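Local structure of phage-like element PBSX protein XepA (6IA5) at residues R173-A187 / S265-S279. The protein is of unknown function, forms a pentamer encoded in a prophage lytic cassette, and does not seem to be involved in host cell lysis. Sequence-based numbering, arbitrary orientation.
Sequences RKTFDFVFHENAESA and SITGGTLSVKGTAVS
Phe176 lays one face of its ring over the methyl of Ala277, whose CB stands 3.9 Å from the ring centroid in a CH-pi contact. The ring owes this position to chi1 of 58°, which sets CG between the backbone N and the carbonyl carbon and carries CZ across to the neighbouring strand. The pair belongs to an antiparallel ladder in which 175-179 and then 181-184 run beside the C-terminal strand 271-278. Farther along, Phe180 turns the edge of its ring to Gly275 N, while CD2 of Phe178 sits over the centre of the Phe180 ring. A classic beta bulge interrupts the ladder here: Val273 O accepts from both Phe180 N (2.8 Å) and His181 N (3.0 Å). The His181 ring lies alongside Val273. A second bulge, of the G1 type, sets Asn183 and Ala184 both opposite Leu271, whose O takes the N-H of Ala184, and Ser272 OG takes the Asn183 N-H at 3.0 Å.

The opposite face is mixed, with Val179 and Val278 among polar side chains. Thr276 OG1 donates to Asp177 OD1 (2.8 Å) from above the carboxylate plane, leaving OD2 to a salt bridge with Lys257 of a second subunit. Lys274 stretches past Val179 to a salt bridge, its NZ meeting Glu182 OE2 at 2.7 Å from above the carboxylate plane. At the chain terminus Ser279 OG receives the nearly straight N-H of Lys174 (2.7 Å, 176°). Arg173 NH1, in one of two conformers, forms a salt bridge to Ser279 OXT of the second subunit. Hydrophobic groups thus face strands 193-194 and 258-267, whereas Asp177 and Arg173 probably help hold the pentamer together.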
# COMPACT_ATOMS: atom_id res chain seq x y z
N ARG E 173 13.97 3.26 15.93
CA ARG E 173 15.27 3.21 16.58
C ARG E 173 16.26 2.36 15.78
O ARG E 173 15.93 1.26 15.36
CB ARG E 173 15.14 2.72 18.03
CG ARG E 173 16.46 2.66 18.80
CD ARG E 173 16.33 2.84 20.31
NE ARG E 173 15.99 4.21 20.66
CZ ARG E 173 14.99 4.57 21.46
NH1 ARG E 173 14.31 3.65 22.13
NH2 ARG E 173 14.70 5.85 21.60
N LYS E 174 17.47 2.90 15.60
CA LYS E 174 18.62 2.26 14.98
C LYS E 174 19.78 2.23 15.99
O LYS E 174 19.95 3.17 16.77
CB LYS E 174 19.00 3.06 13.73
CG LYS E 174 20.29 2.70 13.02
CD LYS E 174 20.60 3.68 11.90
CE LYS E 174 21.74 3.24 11.01
NZ LYS E 174 22.62 4.38 10.66
N THR E 175 20.58 1.15 15.97
CA THR E 175 21.72 0.93 16.86
C THR E 175 22.88 0.36 16.06
O THR E 175 22.66 -0.47 15.19
CB THR E 175 21.39 -0.03 18.01
OG1 THR E 175 22.55 -0.04 18.83
CG2 THR E 175 21.05 -1.44 17.59
N PHE E 176 24.13 0.76 16.36
CA PHE E 176 25.31 0.11 15.81
C PHE E 176 26.45 0.17 16.83
O PHE E 176 26.52 1.12 17.62
CB PHE E 176 25.70 0.72 14.45
CG PHE E 176 26.00 2.20 14.42
CD1 PHE E 176 24.98 3.13 14.28
CD2 PHE E 176 27.30 2.66 14.50
CE1 PHE E 176 25.26 4.49 14.19
CE2 PHE E 176 27.58 4.02 14.43
CZ PHE E 176 26.56 4.93 14.28
N ASP E 177 27.33 -0.84 16.80
CA ASP E 177 28.53 -0.87 17.62
C ASP E 177 29.70 -0.27 16.85
O ASP E 177 29.65 -0.20 15.63
CB ASP E 177 28.86 -2.29 18.07
CG ASP E 177 27.83 -2.84 19.04
OD1 ASP E 177 26.96 -2.05 19.51
OD2 ASP E 177 27.90 -4.05 19.33
N PHE E 178 30.74 0.18 17.55
CA PHE E 178 31.86 0.80 16.87
C PHE E 178 33.14 0.59 17.68
O PHE E 178 33.11 0.63 18.90
CB PHE E 178 31.58 2.28 16.60
CG PHE E 178 32.67 2.96 15.80
CD1 PHE E 178 32.65 2.90 14.41
CD2 PHE E 178 33.72 3.61 16.43
CE1 PHE E 178 33.67 3.49 13.67
CE2 PHE E 178 34.73 4.22 15.69
CZ PHE E 178 34.71 4.15 14.31
N VAL E 179 34.25 0.39 16.96
CA VAL E 179 35.55 0.19 17.60
C VAL E 179 36.38 1.45 17.40
O VAL E 179 36.73 1.79 16.27
CB VAL E 179 36.26 -1.06 17.05
CG1 VAL E 179 37.66 -1.22 17.65
CG2 VAL E 179 35.42 -2.31 17.24
N PHE E 180 36.69 2.14 18.50
CA PHE E 180 37.56 3.30 18.43
C PHE E 180 39.01 2.81 18.46
O PHE E 180 39.83 3.31 17.70
CB PHE E 180 37.29 4.26 19.59
CG PHE E 180 35.90 4.84 19.59
CD1 PHE E 180 35.62 6.01 18.89
CD2 PHE E 180 34.86 4.22 20.28
CE1 PHE E 180 34.34 6.55 18.89
CE2 PHE E 180 33.58 4.75 20.28
CZ PHE E 180 33.32 5.92 19.59
N HIS E 181 39.27 1.86 19.37
CA HIS E 181 40.56 1.24 19.59
C HIS E 181 40.32 -0.20 20.02
O HIS E 181 39.39 -0.50 20.79
CB HIS E 181 41.33 1.91 20.74
CG HIS E 181 41.71 3.33 20.49
ND1 HIS E 181 42.88 3.69 19.85
CD2 HIS E 181 41.10 4.49 20.81
CE1 HIS E 181 42.98 5.00 19.78
NE2 HIS E 181 41.89 5.52 20.37
N GLU E 182 41.18 -1.11 19.55
CA GLU E 182 41.18 -2.48 20.03
C GLU E 182 42.61 -2.87 20.39
O GLU E 182 43.47 -2.94 19.52
CB GLU E 182 40.65 -3.38 18.93
CG GLU E 182 40.66 -4.85 19.29
CD GLU E 182 39.66 -5.61 18.45
OE1 GLU E 182 39.82 -5.70 17.21
OE2 GLU E 182 38.70 -6.06 19.05
N ASN E 183 42.85 -3.09 21.68
CA ASN E 183 44.16 -3.52 22.17
C ASN E 183 45.25 -2.55 21.72
O ASN E 183 46.32 -2.98 21.29
CB ASN E 183 44.46 -4.95 21.73
CG ASN E 183 43.46 -5.94 22.27
OD1 ASN E 183 43.10 -5.86 23.44
ND2 ASN E 183 43.01 -6.84 21.42
N ALA E 184 44.99 -1.25 21.83
CA ALA E 184 45.97 -0.25 21.45
C ALA E 184 47.17 -0.34 22.38
O ALA E 184 47.00 -0.54 23.59
CB ALA E 184 45.34 1.12 21.49
N GLU E 185 48.37 -0.19 21.81
CA GLU E 185 49.61 -0.30 22.55
C GLU E 185 50.26 1.07 22.69
O GLU E 185 51.10 1.28 23.56
CB GLU E 185 50.61 -1.19 21.82
CG GLU E 185 50.18 -2.64 21.73
CD GLU E 185 51.19 -3.46 20.94
OE1 GLU E 185 52.40 -3.17 21.07
OE2 GLU E 185 50.76 -4.35 20.18
N SER E 186 49.85 2.01 21.83
CA SER E 186 50.43 3.35 21.86
C SER E 186 49.38 4.40 21.52
O SER E 186 48.31 4.10 21.01
CB SER E 186 51.60 3.42 20.93
OG SER E 186 52.29 4.65 21.12
N ALA E 187 49.72 5.66 21.85
CA ALA E 187 48.82 6.81 21.70
C ALA E 187 48.41 6.95 20.24
O ALA E 187 49.23 6.79 19.35
CB ALA E 187 49.51 8.06 22.17
N SER E 265 47.78 9.01 26.02
CA SER E 265 48.94 8.29 26.50
C SER E 265 48.51 6.93 27.04
O SER E 265 47.36 6.74 27.43
CB SER E 265 49.67 9.08 27.54
OG SER E 265 48.86 9.22 28.69
N ILE E 266 49.47 6.00 27.03
CA ILE E 266 49.27 4.65 27.52
C ILE E 266 50.64 4.05 27.86
O ILE E 266 51.60 4.26 27.10
CB ILE E 266 48.51 3.84 26.45
CG1 ILE E 266 48.26 2.39 26.86
CG2 ILE E 266 49.17 3.93 25.10
CD1 ILE E 266 47.36 1.66 25.92
N THR E 267 50.74 3.37 29.01
CA THR E 267 51.89 2.54 29.33
C THR E 267 51.42 1.29 30.08
O THR E 267 50.42 1.30 30.80
CB THR E 267 52.94 3.27 30.19
OG1 THR E 267 52.37 3.77 31.40
CG2 THR E 267 53.66 4.38 29.47
N GLY E 268 52.20 0.21 29.91
CA GLY E 268 52.11 -0.95 30.78
C GLY E 268 50.94 -1.87 30.41
O GLY E 268 50.30 -2.43 31.28
N GLY E 269 50.67 -2.03 29.12
CA GLY E 269 49.56 -2.86 28.68
C GLY E 269 48.82 -2.23 27.51
O GLY E 269 49.31 -1.30 26.88
N THR E 270 47.63 -2.76 27.22
CA THR E 270 46.87 -2.29 26.07
C THR E 270 45.49 -1.80 26.54
O THR E 270 45.07 -2.04 27.69
CB THR E 270 46.78 -3.37 25.00
OG1 THR E 270 46.11 -4.46 25.64
CG2 THR E 270 48.13 -3.83 24.47
N LEU E 271 44.78 -1.12 25.63
CA LEU E 271 43.49 -0.54 25.95
C LEU E 271 42.57 -0.68 24.74
O LEU E 271 42.97 -0.41 23.62
CB LEU E 271 43.67 0.93 26.35
CG LEU E 271 42.49 1.57 27.08
CD1 LEU E 271 42.39 1.05 28.51
CD2 LEU E 271 42.62 3.09 27.10
N SER E 272 41.34 -1.14 25.00
CA SER E 272 40.29 -1.12 24.01
C SER E 272 39.29 -0.02 24.36
O SER E 272 39.03 0.25 25.53
CB SER E 272 39.60 -2.46 23.94
OG SER E 272 40.49 -3.47 23.48
N VAL E 273 38.74 0.62 23.32
CA VAL E 273 37.71 1.64 23.46
C VAL E 273 36.65 1.36 22.41
O VAL E 273 36.91 1.48 21.21
CB VAL E 273 38.28 3.07 23.32
CG1 VAL E 273 37.18 4.09 23.57
CG2 VAL E 273 39.46 3.32 24.27
N LYS E 274 35.47 0.96 22.87
CA LYS E 274 34.41 0.54 21.97
C LYS E 274 33.09 1.07 22.50
O LYS E 274 32.94 1.21 23.72
CB LYS E 274 34.33 -0.99 21.90
CG LYS E 274 35.61 -1.64 21.42
CD LYS E 274 35.45 -3.10 21.08
CE LYS E 274 36.77 -3.73 20.69
NZ LYS E 274 36.59 -5.19 20.53
N GLY E 275 32.14 1.31 21.60
CA GLY E 275 30.86 1.84 22.04
C GLY E 275 29.68 1.36 21.22
O GLY E 275 29.84 0.64 20.23
N THR E 276 28.49 1.79 21.65
CA THR E 276 27.23 1.55 20.99
C THR E 276 26.52 2.89 20.81
O THR E 276 26.31 3.61 21.80
CB THR E 276 26.36 0.59 21.81
OG1 THR E 276 27.09 -0.63 21.97
CG2 THR E 276 25.01 0.32 21.17
N ALA E 277 26.19 3.20 19.54
CA ALA E 277 25.48 4.41 19.18
C ALA E 277 24.02 4.05 18.94
O ALA E 277 23.72 3.04 18.32
CB ALA E 277 26.09 5.03 17.96
N VAL E 278 23.12 4.91 19.42
CA VAL E 278 21.69 4.67 19.30
C VAL E 278 21.05 5.96 18.80
O VAL E 278 21.46 7.05 19.20
CB VAL E 278 21.09 4.22 20.64
CG1 VAL E 278 19.60 3.93 20.52
CG2 VAL E 278 21.82 3.00 21.22
N SER E 279 20.03 5.82 17.94
CA SER E 279 19.31 6.97 17.41
C SER E 279 18.41 7.56 18.52
O SER E 279 18.04 6.83 19.45
CB SER E 279 18.51 6.58 16.19
OG SER E 279 17.69 5.46 16.48
OXT SER E 279 18.03 8.75 18.55
O HOH W 1 41.36 -4.25 25.96